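Local coordinates for protein diol-dehydratase (Roseburia inulinivorans, PDB 5I2A) that dehydrates 1,2-propanediol, acting as a B12-independent lyase of the glycyl radical enzyme family, at residues S564-K569 with E652-G657; S12-R17 with R241-T246; G350-Q355 with Y411-I416. All coordinates share one frame; numbering follows the deposited sequence. Where two conformers were deposited one is given.

Contact 1 (S564-K569 with E652-G657); sequences SLYTIK and ELPKYG
Helix 558-574 packs against the linker between helices 637-651 and 661-678 where Tyr566 and Thr567 meet Leu653 and Pro654. The linker is extended through Leu653, Pro654 and Lys655; Leu653 directs its side chain at the helix, whereas Lys655 starts away from it. Tyr566 reaches out with CG anti to its backbone nitrogen (chi1 -174°), and its side chain crosses the proline at roughly a right angle. Pro654 CG lies 3.4 Å from Tyr566 OH and 3.8 Å from Tyr566 CE2; this approach to the ring is oblique. Leu653 adds an apolar neighbour, its CD2 standing 4.2 Å from Tyr566 CE2. The other leucine branch turns to the threonine, with Leu653 CD1 3.5 Å from Thr567 OG1. Cutting Tyr566 back to an alanine is likely to open a gap beside Pro654 and leave the CD2 branch of Leu653 without its aromatic neighbour.

The polar link across the contact is indirect. A water donates to Thr567 OG1 at 2.9 Å and accepts from Lys655 NZ at 2.6 Å, joining helix and linker. Thr567 OG1 is also hydrogen-bonded to Pro710 O, while Lys655 NZ is bonded to Ile650 O and Asp711 O, which fixes the ammonium among carbonyl oxygens. Beyond the linker, Tyr566 also touches Glu662 and Val663 on helix 661-678. The arrangement is that of a helix packed on an inter-helical linker, apolar side chains on one side and a water bridge on the other, within the helical part of a pyruvate formate lyase-like fold.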
loop_
_atom_site.group_PDB
_atom_site.type_symbol
_atom_site.label_atom_id
_atom_site.label_comp_id
_atom_site.label_asym_id
_atom_site.label_seq_id
_atom_site.Cartn_x
_atom_site.Cartn_y
_atom_site.Cartn_z
ATOM N N SER A 564 18.426 33.420 26.050
ATOM C CA SER A 564 19.644 33.372 25.238
ATOM C C SER A 564 19.702 34.516 24.231
ATOM O O SER A 564 20.718 35.217 24.126
ATOM C CB SER A 564 19.757 32.032 24.503
ATOM O OG SER A 564 20.093 30.997 25.412
ATOM N N LEU A 565 18.610 34.706 23.499
ATOM C CA LEU A 565 18.548 35.772 22.513
ATOM C C LEU A 565 18.639 37.143 23.186
ATOM O O LEU A 565 19.253 38.059 22.646
ATOM C CB LEU A 565 17.266 35.678 21.687
ATOM C CG LEU A 565 17.122 34.459 20.774
ATOM C CD1 LEU A 565 15.749 34.462 20.157
ATOM C CD2 LEU A 565 18.194 34.457 19.685
ATOM N N TYR A 566 18.026 37.281 24.356
ATOM C CA TYR A 566 18.120 38.531 25.096
ATOM C C TYR A 566 19.574 38.834 25.508
ATOM O O TYR A 566 20.048 39.942 25.335
ATOM C CB TYR A 566 17.211 38.503 26.325
ATOM C CG TYR A 566 17.163 39.831 27.044
ATOM C CD1 TYR A 566 16.397 40.882 26.550
ATOM C CD2 TYR A 566 17.901 40.041 28.199
ATOM C CE1 TYR A 566 16.357 42.105 27.198
ATOM C CE2 TYR A 566 17.866 41.261 28.854
ATOM C CZ TYR A 566 17.093 42.285 28.348
ATOM O OH TYR A 566 17.063 43.492 28.988
ATOM N N THR A 567 20.266 37.843 26.057
ATOM C CA THR A 567 21.692 37.970 26.347
ATOM C C THR A 567 22.481 38.503 25.143
ATOM O O THR A 567 23.259 39.458 25.251
ATOM C CB THR A 567 22.287 36.633 26.757
ATOM O OG1 THR A 567 21.853 36.307 28.080
ATOM C CG2 THR A 567 23.824 36.671 26.703
ATOM N N ILE A 568 22.251 37.886 23.992
ATOM C CA ILE A 568 22.978 38.223 22.777
ATOM C C ILE A 568 22.658 39.636 22.324
ATOM O O ILE A 568 23.557 40.410 22.005
ATOM C CB ILE A 568 22.661 37.230 21.654
ATOM C CG1 ILE A 568 23.196 35.846 22.038
ATOM C CG2 ILE A 568 23.259 37.694 20.325
ATOM C CD1 ILE A 568 22.535 34.717 21.300
ATOM N N LYS A 569 21.372 39.971 22.330
ATOM C CA LYS A 569 20.924 41.293 21.927
ATOM C C LYS A 569 21.501 42.386 22.832
ATOM O O LYS A 569 22.027 43.377 22.333
ATOM C CB LYS A 569 19.401 41.363 21.921
ATOM C CG LYS A 569 18.843 42.645 21.351
ATOM C CD LYS A 569 17.363 42.783 21.676
ATOM C CE LYS A 569 16.691 43.819 20.782
ATOM N NZ LYS A 569 15.421 44.311 21.366
ATOM N N GLU A 652 22.598 38.068 35.913
ATOM C CA GLU A 652 22.009 39.289 36.470
ATOM C C GLU A 652 21.020 39.970 35.534
ATOM O O GLU A 652 20.303 40.863 35.956
ATOM C CB GLU A 652 23.106 40.289 36.848
ATOM C CG GLU A 652 23.808 39.939 38.140
ATOM C CD GLU A 652 25.110 40.698 38.322
ATOM O OE1 GLU A 652 25.456 41.514 37.435
ATOM O OE2 GLU A 652 25.794 40.463 39.345
ATOM N N LEU A 653 20.989 39.563 34.269
ATOM C CA LEU A 653 20.051 40.157 33.313
ATOM C C LEU A 653 18.596 39.874 33.697
ATOM O O LEU A 653 18.302 38.881 34.357
ATOM C CB LEU A 653 20.325 39.641 31.902
ATOM C CG LEU A 653 21.631 40.071 31.227
ATOM C CD1 LEU A 653 21.902 39.230 29.988
ATOM C CD2 LEU A 653 21.570 41.538 30.862
ATOM N N PRO A 654 17.678 40.765 33.304
ATOM C CA PRO A 654 16.264 40.410 33.453
ATOM C C PRO A 654 15.938 39.149 32.641
ATOM O O PRO A 654 16.513 38.963 31.582
ATOM C CB PRO A 654 15.521 41.642 32.912
ATOM C CG PRO A 654 16.546 42.438 32.177
ATOM C CD PRO A 654 17.864 42.130 32.794
ATOM N N LYS A 655 15.044 38.303 33.143
ATOM C CA LYS A 655 14.746 37.033 32.502
ATOM C C LYS A 655 13.260 36.887 32.154
ATOM O O LYS A 655 12.399 37.532 32.749
ATOM C CB LYS A 655 15.166 35.870 33.402
ATOM C CG LYS A 655 16.616 35.874 33.841
ATOM C CD LYS A 655 17.555 35.549 32.693
ATOM C CE LYS A 655 18.993 35.414 33.191
ATOM N NZ LYS A 655 19.965 35.128 32.083
ATOM N N TYR A 656 12.982 36.026 31.181
ATOM C CA TYR A 656 11.620 35.619 30.845
ATOM C C TYR A 656 10.943 35.108 32.104
ATOM O O TYR A 656 11.542 34.366 32.862
ATOM C CB TYR A 656 11.654 34.549 29.745
ATOM C CG TYR A 656 10.335 33.880 29.388
ATOM C CD1 TYR A 656 9.310 34.590 28.777
ATOM C CD2 TYR A 656 10.155 32.513 29.589
ATOM C CE1 TYR A 656 8.124 33.968 28.409
ATOM C CE2 TYR A 656 8.976 31.875 29.214
ATOM C CZ TYR A 656 7.964 32.610 28.634
ATOM O OH TYR A 656 6.790 31.997 28.284
ATOM N N GLY A 657 9.705 35.534 32.344
ATOM C CA GLY A 657 8.969 35.075 33.508
ATOM C C GLY A 657 8.860 36.104 34.620
ATOM O O GLY A 657 8.455 35.789 35.745
HETATM O O HOH W 1 19.459 36.120 29.684
#

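Contact 2 (S12-R17 with R241-T246); sequences SDRIKR and RQELLT
Arg14 and Glu243 form a two-pronged salt bridge, each terminal guanidinium nitrogen taking a different carboxylate oxygen. Arg14 NH2 donates to Glu243 OE2 at 2.7 Å, nearly straight at 169°, and Arg14 NH1 donates to Glu243 OE1 at 3.1 Å. The side chains come from opposite directions and meet end-on. Both oxygens sit at the guanidinium edge, close to its plane, yet the carboxylate is turned so that the two planes lie 47° apart. Each nitrogen therefore meets its oxygen from above the carboxylate plane, a twisted version of the flat paired bridge.

The arginine nitrogens are used further: NE pairs with Glu314 OE2, and NH1 also bonds to Glu71 O. With three groups of acceptors around it, the buried guanidinium is fixed in rotation, and the two carboxylates are likely to offset its charge. On the other side, Glu243 OE1 has a second cationic partner in Arg240 NH1.

The bridge ties the start of helix 14-22 to helix 238-253, and the backbones stay well apart, with Arg14 CA 12.6 Å from Glu243 CA. The span is covered by the two long side chains: Glu243 is extended beyond CG, and Arg14 bends at chi3 (-44°) to bring its terminal nitrogens round. Ser12 caps the turn leading into the first helix, its OG accepting from Arg14 N at 3.2 Å; Ser12 OG is also bonded to Glu314 OE2, which thus contacts both the cap and the guanidinium.

Packing is slight, with 82 Å² buried between the segments. Leu73 touches the side chains of both Arg14 and Glu243, and Cys318 on helix 309-323 lies against Arg14.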
loop_
_atom_site.group_PDB
_atom_site.type_symbol
_atom_site.label_atom_id
_atom_site.label_comp_id
_atom_site.label_asym_id
_atom_site.label_seq_id
_atom_site.Cartn_x
_atom_site.Cartn_y
_atom_site.Cartn_z
ATOM N N SER A 12 -14.414 2.545 49.955
ATOM C CA SER A 12 -14.441 1.135 50.345
ATOM C C SER A 12 -13.064 0.609 50.758
ATOM O O SER A 12 -12.038 1.040 50.226
ATOM C CB SER A 12 -14.991 0.286 49.200
ATOM O OG SER A 12 -14.768 -1.094 49.430
ATOM N N ASP A 13 -13.052 -0.340 51.692
ATOM C CA ASP A 13 -11.798 -0.891 52.200
ATOM C C ASP A 13 -11.124 -1.782 51.155
ATOM O O ASP A 13 -9.945 -2.113 51.277
ATOM C CB ASP A 13 -12.029 -1.676 53.507
ATOM C CG ASP A 13 -12.892 -2.922 53.315
ATOM O OD1 ASP A 13 -13.869 -2.880 52.537
ATOM O OD2 ASP A 13 -12.589 -3.951 53.953
ATOM N N ARG A 14 -11.879 -2.159 50.130
ATOM C CA ARG A 14 -11.339 -2.935 49.008
ATOM C C ARG A 14 -10.204 -2.196 48.288
ATOM O O ARG A 14 -9.221 -2.799 47.878
ATOM C CB ARG A 14 -12.459 -3.253 48.005
ATOM C CG ARG A 14 -12.054 -4.138 46.824
ATOM C CD ARG A 14 -13.110 -4.079 45.722
ATOM N NE ARG A 14 -14.468 -4.179 46.254
ATOM C CZ ARG A 14 -15.160 -5.310 46.346
ATOM N NH1 ARG A 14 -14.632 -6.454 45.930
ATOM N NH2 ARG A 14 -16.382 -5.299 46.853
ATOM N N ILE A 15 -10.355 -0.883 48.150
ATOM C CA ILE A 15 -9.491 -0.099 47.269
ATOM C C ILE A 15 -8.009 -0.191 47.631
ATOM O O ILE A 15 -7.180 -0.480 46.783
ATOM C CB ILE A 15 -9.927 1.387 47.251
ATOM C CG1 ILE A 15 -11.394 1.492 46.832
ATOM C CG2 ILE A 15 -9.024 2.213 46.334
ATOM C CD1 ILE A 15 -11.784 0.633 45.627
ATOM N N LYS A 16 -7.672 0.028 48.892
ATOM C CA LYS A 16 -6.274 -0.041 49.301
ATOM C C LYS A 16 -5.674 -1.424 49.056
ATOM O O LYS A 16 -4.494 -1.548 48.715
ATOM C CB LYS A 16 -6.118 0.335 50.778
ATOM C CG LYS A 16 -4.679 0.241 51.267
ATOM C CD LYS A 16 -4.524 0.827 52.665
ATOM C CE LYS A 16 -3.062 1.102 52.977
ATOM N NZ LYS A 16 -2.267 -0.148 53.023
ATOM N N ARG A 17 -6.479 -2.468 49.215
ATOM C CA ARG A 17 -5.967 -3.810 48.965
ATOM C C ARG A 17 -5.740 -4.031 47.462
ATOM O O ARG A 17 -4.765 -4.667 47.067
ATOM C CB ARG A 17 -6.910 -4.873 49.544
ATOM C CG ARG A 17 -7.079 -4.757 51.091
ATOM C CD ARG A 17 -7.710 -6.014 51.692
ATOM N NE ARG A 17 -9.107 -6.156 51.308
ATOM C CZ ARG A 17 -10.125 -5.630 51.981
ATOM N NH1 ARG A 17 -9.898 -4.934 53.085
ATOM N NH2 ARG A 17 -11.370 -5.806 51.559
ATOM N N ARG A 241 -18.357 -14.669 46.183
ATOM C CA ARG A 241 -19.009 -15.542 45.223
ATOM C C ARG A 241 -20.096 -14.794 44.460
ATOM O O ARG A 241 -20.163 -14.879 43.238
ATOM C CB ARG A 241 -19.601 -16.774 45.911
ATOM C CG ARG A 241 -20.509 -17.590 45.008
ATOM C CD ARG A 241 -20.804 -18.967 45.591
ATOM N NE ARG A 241 -21.444 -19.828 44.599
ATOM C CZ ARG A 241 -22.747 -19.810 44.319
ATOM N NH1 ARG A 241 -23.557 -18.983 44.971
ATOM N NH2 ARG A 241 -23.242 -20.621 43.388
ATOM N N GLN A 242 -20.934 -14.050 45.172
ATOM C CA GLN A 242 -21.946 -13.234 44.505
ATOM C C GLN A 242 -21.324 -12.168 43.602
ATOM O O GLN A 242 -21.886 -11.840 42.560
ATOM C CB GLN A 242 -22.867 -12.555 45.521
ATOM C CG GLN A 242 -23.883 -13.499 46.159
ATOM C CD GLN A 242 -24.573 -14.385 45.142
ATOM O OE1 GLN A 242 -25.127 -13.901 44.152
ATOM N NE2 GLN A 242 -24.537 -15.692 45.374
ATOM N N GLU A 243 -20.186 -11.613 44.015
ATOM C CA GLU A 243 -19.519 -10.597 43.207
ATOM C C GLU A 243 -19.067 -11.229 41.899
ATOM O O GLU A 243 -19.259 -10.657 40.832
ATOM C CB GLU A 243 -18.340 -9.963 43.957
ATOM C CG GLU A 243 -18.787 -9.004 45.063
ATOM C CD GLU A 243 -17.637 -8.458 45.878
ATOM O OE1 GLU A 243 -16.496 -8.898 45.664
ATOM O OE2 GLU A 243 -17.871 -7.574 46.730
ATOM N N LEU A 244 -18.504 -12.431 41.995
ATOM C CA LEU A 244 -18.057 -13.169 40.826
ATOM C C LEU A 244 -19.218 -13.514 39.909
ATOM O O LEU A 244 -19.083 -13.450 38.681
ATOM C CB LEU A 244 -17.316 -14.436 41.246
ATOM C CG LEU A 244 -15.924 -14.170 41.820
ATOM C CD1 LEU A 244 -15.410 -15.353 42.625
ATOM C CD2 LEU A 244 -14.938 -13.815 40.707
ATOM N N LEU A 245 -20.362 -13.872 40.491
ATOM C CA LEU A 245 -21.528 -14.206 39.676
ATOM C C LEU A 245 -22.060 -12.974 38.955
ATOM O O LEU A 245 -22.551 -13.077 37.834
ATOM C CB LEU A 245 -22.637 -14.846 40.518
ATOM C CG LEU A 245 -22.414 -16.295 40.963
ATOM C CD1 LEU A 245 -23.498 -16.698 41.947
ATOM C CD2 LEU A 245 -22.394 -17.243 39.758
ATOM N N THR A 246 -21.965 -11.811 39.593
ATOM C CA THR A 246 -22.368 -10.571 38.936
ATOM C C THR A 246 -21.417 -10.267 37.765
ATOM O O THR A 246 -21.861 -9.908 36.679
ATOM C CB THR A 246 -22.396 -9.379 39.909
ATOM O OG1 THR A 246 -23.419 -9.585 40.891
ATOM C CG2 THR A 246 -22.694 -8.081 39.153
#

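Contact 3 (G350-Q355 with Y411-I416); sequences GGQTVQ and YNDEVI
Gln352 and Asp413 run past each other in opposite directions, the amide of one drawing alongside the carboxylate of the other. They bridge the ends of two strands in a five-stranded mixed sheet, consistent with part of the ten-stranded barrel at the core of glycyl radical enzymes. Strands 346-350 and 409-412 are parallel and are separated in the sheet by strand 380-385, so the contact reaches across the end of the intervening strand.

Gln352 NE2 donates to Asp413 OD2 at 3.0 Å with an N-H...O angle of 151°, a moderately bent bond. The amide and carboxylate planes are 36° apart, and the acceptor is tilted out of the amide plane. The oxygen uses its anti lone pair, the one turned away from OD1. With CG beside the backbone nitrogen (chi1 -54°) and the chain extended beyond it, the glutamine also lays its methylene along the acid: Gln352 CG is 3.5 Å from Asp413 OD2.

OD2 is shared, since Arg384 NH2, on strand 380-385, forms a salt bridge with it; Tyr433 OH is hydrogen-bonded to OD1. The buried carboxylate thus has partners at both oxygens, and the nearby arginine would probably favour its charged form. Trp386 touches the side chains of both Gln352 and Asp413.

The backbone contributes at Gly351, whose CA lies 3.9 Å from Asp413 OD2; its backbone angles would jam a side chain against the preceding carbonyl. On the acid's own segment, helix 413-422 begins at Asp413, immediately after the N-cap Asn412. Asn412 OD1 accepts from Glu414 N at 3.1 Å, with the donor above the amide carbonyl plane.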
loop_
_atom_site.group_PDB
_atom_site.type_symbol
_atom_site.label_atom_id
_atom_site.label_comp_id
_atom_site.label_asym_id
_atom_site.label_seq_id
_atom_site.Cartn_x
_atom_site.Cartn_y
_atom_site.Cartn_z
ATOM N N GLY A 350 -16.142 18.148 33.634
ATOM C CA GLY A 350 -16.657 19.492 33.502
ATOM C C GLY A 350 -16.558 20.060 32.096
ATOM O O GLY A 350 -16.440 19.322 31.125
ATOM N N GLY A 351 -16.607 21.383 32.001
ATOM C CA GLY A 351 -16.643 22.056 30.723
ATOM C C GLY A 351 -18.066 22.429 30.354
ATOM O O GLY A 351 -18.880 22.683 31.236
ATOM N N GLN A 352 -18.346 22.439 29.054
ATOM C CA GLN A 352 -19.637 22.836 28.497
ATOM C C GLN A 352 -20.312 21.702 27.768
ATOM O O GLN A 352 -19.654 20.792 27.261
ATOM C CB GLN A 352 -19.482 24.001 27.514
ATOM C CG GLN A 352 -18.771 25.208 28.067
ATOM C CD GLN A 352 -18.460 26.249 26.997
ATOM O OE1 GLN A 352 -19.349 26.700 26.269
ATOM N NE2 GLN A 352 -17.197 26.642 26.911
ATOM N N THR A 353 -21.636 21.764 27.729
ATOM C CA THR A 353 -22.425 20.917 26.857
ATOM C C THR A 353 -22.400 21.531 25.458
ATOM O O THR A 353 -21.928 22.653 25.281
ATOM C CB THR A 353 -23.869 20.808 27.346
ATOM O OG1 THR A 353 -24.470 22.107 27.279
ATOM C CG2 THR A 353 -23.908 20.320 28.790
ATOM N N VAL A 354 -22.916 20.812 24.470
ATOM C CA VAL A 354 -22.924 21.313 23.102
ATOM C C VAL A 354 -23.787 22.573 23.032
ATOM O O VAL A 354 -23.510 23.497 22.277
ATOM C CB VAL A 354 -23.426 20.229 22.122
ATOM C CG1 VAL A 354 -23.666 20.804 20.741
ATOM C CG2 VAL A 354 -22.408 19.096 22.045
ATOM N N GLN A 355 -24.799 22.602 23.886
ATOM C CA GLN A 355 -25.702 23.726 24.057
ATOM C C GLN A 355 -25.009 24.973 24.643
ATOM O O GLN A 355 -25.525 26.087 24.556
ATOM C CB GLN A 355 -26.854 23.275 24.958
ATOM C CG GLN A 355 -27.997 24.251 25.141
ATOM C CD GLN A 355 -29.167 23.643 25.920
ATOM O OE1 GLN A 355 -29.139 22.470 26.297
ATOM N NE2 GLN A 355 -30.216 24.434 26.129
ATOM N N TYR A 411 -7.501 23.295 32.041
ATOM C CA TYR A 411 -7.526 23.653 30.618
ATOM C C TYR A 411 -8.556 24.749 30.332
ATOM O O TYR A 411 -9.654 24.744 30.871
ATOM C CB TYR A 411 -7.806 22.415 29.753
ATOM C CG TYR A 411 -6.741 21.344 29.950
ATOM C CD1 TYR A 411 -5.588 21.319 29.162
ATOM C CD2 TYR A 411 -6.866 20.400 30.960
ATOM C CE1 TYR A 411 -4.602 20.364 29.361
ATOM C CE2 TYR A 411 -5.885 19.433 31.170
ATOM C CZ TYR A 411 -4.758 19.420 30.373
ATOM O OH TYR A 411 -3.797 18.477 30.608
ATOM N N ASN A 412 -8.181 25.675 29.461
ATOM C CA ASN A 412 -8.991 26.853 29.188
ATOM C C ASN A 412 -9.884 26.709 27.940
ATOM O O ASN A 412 -9.438 26.936 26.812
ATOM C CB ASN A 412 -8.060 28.064 29.062
ATOM C CG ASN A 412 -8.809 29.377 28.881
ATOM O OD1 ASN A 412 -10.023 29.433 29.015
ATOM N ND2 ASN A 412 -8.072 30.439 28.579
ATOM N N ASP A 413 -11.138 26.335 28.159
ATOM C CA ASP A 413 -12.165 26.319 27.101
ATOM C C ASP A 413 -12.106 27.517 26.163
ATOM O O ASP A 413 -12.207 27.369 24.942
ATOM C CB ASP A 413 -13.573 26.284 27.706
ATOM C CG ASP A 413 -14.039 24.885 28.053
ATOM O OD1 ASP A 413 -13.188 24.003 28.254
ATOM O OD2 ASP A 413 -15.267 24.665 28.131
ATOM N N GLU A 414 -11.948 28.708 26.736
ATOM C CA GLU A 414 -12.106 29.937 25.964
ATOM C C GLU A 414 -11.011 30.137 24.923
ATOM O O GLU A 414 -11.190 30.876 23.961
ATOM C CB GLU A 414 -12.169 31.148 26.891
ATOM C CG GLU A 414 -13.600 31.608 27.150
ATOM C CD GLU A 414 -14.183 30.977 28.392
ATOM O OE1 GLU A 414 -13.399 30.692 29.312
ATOM O OE2 GLU A 414 -15.409 30.758 28.458
ATOM N N VAL A 415 -9.882 29.470 25.119
ATOM C CA VAL A 415 -8.802 29.476 24.139
ATOM C C VAL A 415 -8.831 28.220 23.272
ATOM O O VAL A 415 -8.593 28.279 22.075
ATOM C CB VAL A 415 -7.417 29.587 24.838
ATOM C CG1 VAL A 415 -6.284 29.270 23.878
ATOM C CG2 VAL A 415 -7.256 30.972 25.421
ATOM N N ILE A 416 -9.116 27.078 23.887
ATOM C CA ILE A 416 -9.029 25.807 23.181
ATOM C C ILE A 416 -10.133 25.664 22.132
ATOM O O ILE A 416 -9.872 25.249 21.020
ATOM C CB ILE A 416 -9.070 24.634 24.167
ATOM C CG1 ILE A 416 -7.751 24.594 24.965
ATOM C CG2 ILE A 416 -9.346 23.310 23.447
ATOM C CD1 ILE A 416 -7.741 23.590 26.099
#

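How the contacts relate
All six segments belong to the pyruvate formate lyase-like region, and the contacts follow one another along the chain in the order 2, 3, 1, none nested in another. Contacts 1 and 2 lie on opposite sides of the chain's centre, their own centres 58 Å apart. Contact 3 is the most central of the three, its centre about 22 Å from that of the chain and 36 Å from the centre of each of the others. None touches another: the nearest atoms are about 14 Å apart for contacts 1 and 3 and about 22 Å for 2 and 3. The predicted radical residue, Gly817, belongs to none of the segments.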